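Side-chain contact in cryptochrome DASH, chloroplastic/mitochondrial (Arabidopsis thaliana, PDB 2J4D), which repairs cyclobutane pyrimidine dimers in single-stranded DNA, binds DNA without sequence specificity, carries FAD and a folate light antenna, and may act as a photoreceptor: residues Lys270-Lys273 with Glu274-Gly278. Numbering follows the deposited sequence.
Sequences KVYK and ETRNG. With FAD (flavin-adenine dinucleotide), chain C.
Y272 and R276, four residues apart, meet where the phenol oxygen of Y272 reaches the FAD diphosphate. R276 NE donates to Y272 OH in a long, bent bond (3.3 Å, N–H...O 143°), and the oxygen lies in the guanidinium plane, at its edge. The same hydroxyl donates to FAD O2A, with a very short OH–O2A separation of 2.5 Å; this phosphate oxygen sits at the ring edge, in the ring plane. OH thus accepts a bond from the arginine while donating one to the phosphate, and the nearby guanidinium probably strengthens its pull on the anion. Ring and guanidinium are steeply inclined, their planes 74° apart. R276 CG stands between its backbone N and carbonyl carbon (chi1 63°), and a bend at chi3 carries NE back to the phenol; nearer the backbone, R276 CB packs 3.7 Å from Y272 CE1.

The backbone is consistent with this spacing. Y272 O accepts from R276 N at 2.9 Å and from T275 N at 3.1 Å. V271 O, of the N-cap residue, accepts weak bonds from the E274 and T275 amides. T275 OG1 is hydrogen-bonded to Y284 O, and a type I turn from T275 to G278, closed by G278 N on T275 O, follows in the chain.

Farther out, W321 of helix 317-339 touches both side chains; E325 touches Y272 and forms a long, weak ion pair with R276 NE. S285, T286 and K287 also hydrogen-bond FAD; with them Y272, contributing one bond to the diphosphate, belongs to the FAD pocket of the class-1 photolyase/cryptochrome family.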
ATOM      1  N   LYS A 270       2.597 -19.089  11.585  1.00 28.24           N
ATOM      2  CA  LYS A 270       3.118 -19.464  12.896  1.00 26.17           C
ATOM      3  C   LYS A 270       4.610 -19.225  13.115  1.00 27.34           C
ATOM      4  O   LYS A 270       5.105 -19.424  14.227  1.00 26.09           O
ATOM      5  CB  LYS A 270       2.789 -20.927  13.199  1.00 28.87           C
ATOM      6  CG  LYS A 270       3.372 -21.917  12.212  1.00 33.20           C
ATOM      7  CD  LYS A 270       3.063 -23.335  12.648  1.00 36.97           C
ATOM      8  CE  LYS A 270       3.301 -24.327  11.523  1.00 41.56           C
ATOM      9  NZ  LYS A 270       4.678 -24.240  10.988  1.00 42.84           N
ATOM     10  N   VAL A 271       5.335 -18.809  12.077  1.00 24.69           N
ATOM     11  CA  VAL A 271       6.772 -18.532  12.227  1.00 27.48           C
ATOM     12  C   VAL A 271       7.123 -17.147  11.699  1.00 26.71           C
ATOM     13  O   VAL A 271       8.299 -16.766  11.633  1.00 25.97           O
ATOM     14  CB  VAL A 271       7.660 -19.570  11.490  1.00 27.20           C
ATOM     15  CG1 VAL A 271       7.366 -20.957  12.014  1.00 28.95           C
ATOM     16  CG2 VAL A 271       7.438 -19.493   9.983  1.00 28.99           C
ATOM     17  N   TYR A 272       6.086 -16.396  11.345  1.00 26.12           N
ATOM     18  CA  TYR A 272       6.232 -15.046  10.816  1.00 23.84           C
ATOM     19  C   TYR A 272       7.215 -14.163  11.595  1.00 22.38           C
ATOM     20  O   TYR A 272       8.119 -13.573  11.009  1.00 22.56           O
ATOM     21  CB  TYR A 272       4.856 -14.359  10.762  1.00 23.21           C
ATOM     22  CG  TYR A 272       4.938 -12.869  10.537  1.00 25.02           C
ATOM     23  CD1 TYR A 272       5.342 -12.352   9.303  1.00 22.04           C
ATOM     24  CD2 TYR A 272       4.725 -11.975  11.587  1.00 24.91           C
ATOM     25  CE1 TYR A 272       5.548 -10.990   9.127  1.00 24.72           C
ATOM     26  CE2 TYR A 272       4.928 -10.611  11.425  1.00 28.10           C
ATOM     27  CZ  TYR A 272       5.348 -10.125  10.193  1.00 27.72           C
ATOM     28  OH  TYR A 272       5.634  -8.787  10.046  1.00 26.38           O
ATOM     29  N   LYS A 273       7.046 -14.072  12.911  1.00 21.37           N
ATOM     30  CA  LYS A 273       7.920 -13.220  13.707  1.00 22.30           C
ATOM     31  C   LYS A 273       9.407 -13.578  13.624  1.00 23.15           C
ATOM     32  O   LYS A 273      10.261 -12.694  13.636  1.00 21.98           O
ATOM     33  CB  LYS A 273       7.475 -13.214  15.175  1.00 23.17           C
ATOM     34  CG  LYS A 273       8.252 -12.208  16.024  1.00 28.39           C
ATOM     35  CD  LYS A 273       7.707 -12.088  17.439  1.00 29.10           C
ATOM     36  CE  LYS A 273       8.450 -10.999  18.209  1.00 32.87           C
ATOM     37  NZ  LYS A 273       7.937 -10.831  19.597  1.00 36.32           N
ATOM     38  N   GLU A 274       9.711 -14.867  13.530  1.00 25.34           N
ATOM     39  CA  GLU A 274      11.101 -15.317  13.460  1.00 29.83           C
ATOM     40  C   GLU A 274      11.747 -15.014  12.105  1.00 29.96           C
ATOM     41  O   GLU A 274      12.969 -14.927  12.003  1.00 29.50           O
ATOM     42  CB  GLU A 274      11.177 -16.827  13.704  1.00 32.77           C
ATOM     43  CG  GLU A 274      10.245 -17.349  14.793  1.00 44.78           C
ATOM     44  CD  GLU A 274      10.159 -18.874  14.814  1.00 51.73           C
ATOM     45  OE1 GLU A 274       9.237 -19.414  15.464  1.00 56.86           O
ATOM     46  OE2 GLU A 274      11.014 -19.536  14.184  1.00 57.30           O
ATOM     47  N   THR A 275      10.932 -14.840  11.069  1.00 28.23           N
ATOM     48  CA  THR A 275      11.466 -14.610   9.727  1.00 28.08           C
ATOM     49  C   THR A 275      11.289 -13.223   9.117  1.00 29.98           C
ATOM     50  O   THR A 275      11.933 -12.909   8.116  1.00 27.27           O
ATOM     51  CB  THR A 275      10.840 -15.592   8.741  1.00 28.93           C
ATOM     52  OG1 THR A 275       9.446 -15.289   8.607  1.00 27.10           O
ATOM     53  CG2 THR A 275      10.977 -17.027   9.249  1.00 30.66           C
ATOM     54  N   ARG A 276      10.430 -12.398   9.714  1.00 30.20           N
ATOM     55  CA  ARG A 276      10.126 -11.075   9.164  1.00 29.69           C
ATOM     56  C   ARG A 276      11.279 -10.124   8.852  1.00 29.79           C
ATOM     57  O   ARG A 276      11.076  -9.122   8.173  1.00 28.43           O
ATOM     58  CB  ARG A 276       9.100 -10.358  10.050  1.00 29.96           C
ATOM     59  CG  ARG A 276       9.564 -10.062  11.466  1.00 33.76           C
ATOM     60  CD  ARG A 276       8.524  -9.200  12.181  1.00 36.95           C
ATOM     61  NE  ARG A 276       8.393  -7.894  11.537  1.00 39.96           N
ATOM     62  CZ  ARG A 276       9.295  -6.923  11.639  1.00 42.82           C
ATOM     63  NH1 ARG A 276      10.389  -7.107  12.370  1.00 44.17           N
ATOM     64  NH2 ARG A 276       9.119  -5.776  10.995  1.00 38.82           N
ATOM     65  N   ASN A 277      12.481 -10.417   9.337  1.00 30.14           N
ATOM     66  CA  ASN A 277      13.617  -9.554   9.032  1.00 29.37           C
ATOM     67  C   ASN A 277      14.435 -10.088   7.868  1.00 27.63           C
ATOM     68  O   ASN A 277      15.545  -9.619   7.615  1.00 29.31           O
ATOM     69  CB  ASN A 277      14.516  -9.373  10.248  1.00 32.32           C
ATOM     70  CG  ASN A 277      14.025  -8.279  11.164  1.00 36.47           C
ATOM     71  OD1 ASN A 277      13.652  -8.532  12.308  1.00 39.28           O
ATOM     72  ND2 ASN A 277      14.016  -7.047  10.663  1.00 34.24           N
ATOM     73  N   GLY A 278      13.887 -11.077   7.172  1.00 26.95           N
ATOM     74  CA  GLY A 278      14.575 -11.634   6.020  1.00 27.79           C
ATOM     75  C   GLY A 278      14.528 -10.621   4.887  1.00 29.10           C
ATOM     76  O   GLY A 278      13.848  -9.596   4.998  1.00 25.21           O
TER
HETATM   77  PA  FAD C1498       4.958  -7.651   7.017  1.00 21.50           P
HETATM   78  O1A FAD C1498       4.366  -8.920   6.547  1.00 18.10           O
HETATM   79  O2A FAD C1498       6.133  -7.674   7.919  1.00 19.34           O
HETATM   80  O5B FAD C1498       3.832  -6.757   7.741  1.00 19.70           O
HETATM   81  C5B FAD C1498       2.429  -7.003   7.499  1.00 16.55           C
HETATM   82  C4B FAD C1498       1.757  -5.662   7.183  1.00 18.02           C
HETATM   83  O4B FAD C1498       1.958  -4.784   8.289  1.00 17.38           O
HETATM   84  C3B FAD C1498       2.320  -4.926   5.972  1.00 18.62           C
HETATM   85  O3B FAD C1498       1.817  -5.427   4.745  1.00 18.28           O
HETATM   86  C2B FAD C1498       1.931  -3.514   6.288  1.00 20.21           C
HETATM   87  O2B FAD C1498       0.644  -3.136   5.851  1.00 20.32           O
HETATM   88  C1B FAD C1498       2.113  -3.437   7.814  1.00 17.78           C
HETATM   89  N9A FAD C1498       3.423  -2.927   8.269  1.00 18.60           N
HETATM   90  C8A FAD C1498       4.528  -3.659   8.656  1.00 20.77           C
HETATM   91  N7A FAD C1498       5.547  -2.891   9.019  1.00 22.73           N
HETATM   92  C5A FAD C1498       5.086  -1.602   8.868  1.00 19.35           C
HETATM   93  C6A FAD C1498       5.699  -0.345   9.085  1.00 19.58           C
HETATM   94  N6A FAD C1498       6.935  -0.178   9.536  1.00 19.70           N
HETATM   95  N1A FAD C1498       4.942   0.784   8.819  1.00 16.00           N
HETATM   96  C2A FAD C1498       3.656   0.660   8.349  1.00 19.84           C
HETATM   97  N3A FAD C1498       3.013  -0.510   8.121  1.00 18.69           N
HETATM   98  C4A FAD C1498       3.772  -1.609   8.382  1.00 20.89           C
HETATM   99  N1  FAD C1498       4.746   0.251   3.938  1.00 15.24           N
HETATM  100  C2  FAD C1498       3.694   0.510   3.086  1.00 18.86           C
HETATM  101  O2  FAD C1498       2.657  -0.123   3.155  1.00 17.70           O
HETATM  102  N3  FAD C1498       3.847   1.527   2.130  1.00 17.27           N
HETATM  103  C4  FAD C1498       5.002   2.293   1.985  1.00 19.67           C
HETATM  104  O4  FAD C1498       5.077   3.178   1.114  1.00 17.11           O
HETATM  105  C4X FAD C1498       6.078   2.019   2.863  1.00 17.71           C
HETATM  106  N5  FAD C1498       7.281   2.739   2.789  1.00 21.02           N
HETATM  107  C5X FAD C1498       8.293   2.542   3.731  1.00 19.35           C
HETATM  108  C6  FAD C1498       9.440   3.347   3.727  1.00 19.23           C
HETATM  109  C7  FAD C1498      10.484   3.174   4.664  1.00 16.32           C
HETATM  110  C7M FAD C1498      11.693   4.077   4.607  1.00 18.46           C
HETATM  111  C8  FAD C1498      10.353   2.131   5.651  1.00 19.40           C
HETATM  112  C8M FAD C1498      11.424   1.869   6.698  1.00 16.65           C
HETATM  113  C9  FAD C1498       9.203   1.316   5.666  1.00 16.87           C
HETATM  114  C9A FAD C1498       8.155   1.499   4.716  1.00 18.68           C
HETATM  115  N10 FAD C1498       6.981   0.688   4.705  1.00 18.73           N
HETATM  116  C10 FAD C1498       5.913   0.985   3.831  1.00 17.85           C
HETATM  117  C1' FAD C1498       6.687  -0.221   5.861  1.00 18.25           C
HETATM  118  C2' FAD C1498       7.161  -1.683   5.734  1.00 17.63           C
HETATM  119  O2' FAD C1498       8.530  -1.712   5.367  1.00 21.08           O
HETATM  120  C3' FAD C1498       6.329  -2.409   4.679  1.00 20.13           C
HETATM  121  O3' FAD C1498       4.925  -2.328   4.995  1.00 21.00           O
HETATM  122  C4' FAD C1498       6.642  -3.908   4.535  1.00 18.54           C
HETATM  123  O4' FAD C1498       7.999  -4.097   4.129  1.00 16.72           O
HETATM  124  C5' FAD C1498       5.703  -4.513   3.499  1.00 19.82           C
HETATM  125  O5' FAD C1498       5.959  -5.913   3.367  1.00 19.80           O
HETATM  126  P   FAD C1498       5.178  -7.063   4.113  1.00 21.02           P
HETATM  127  O1P FAD C1498       3.778  -6.923   3.680  1.00 18.41           O
HETATM  128  O2P FAD C1498       5.809  -8.368   3.777  1.00 21.40           O
HETATM  129  O3P FAD C1498       5.414  -6.884   5.673  1.00 18.92           O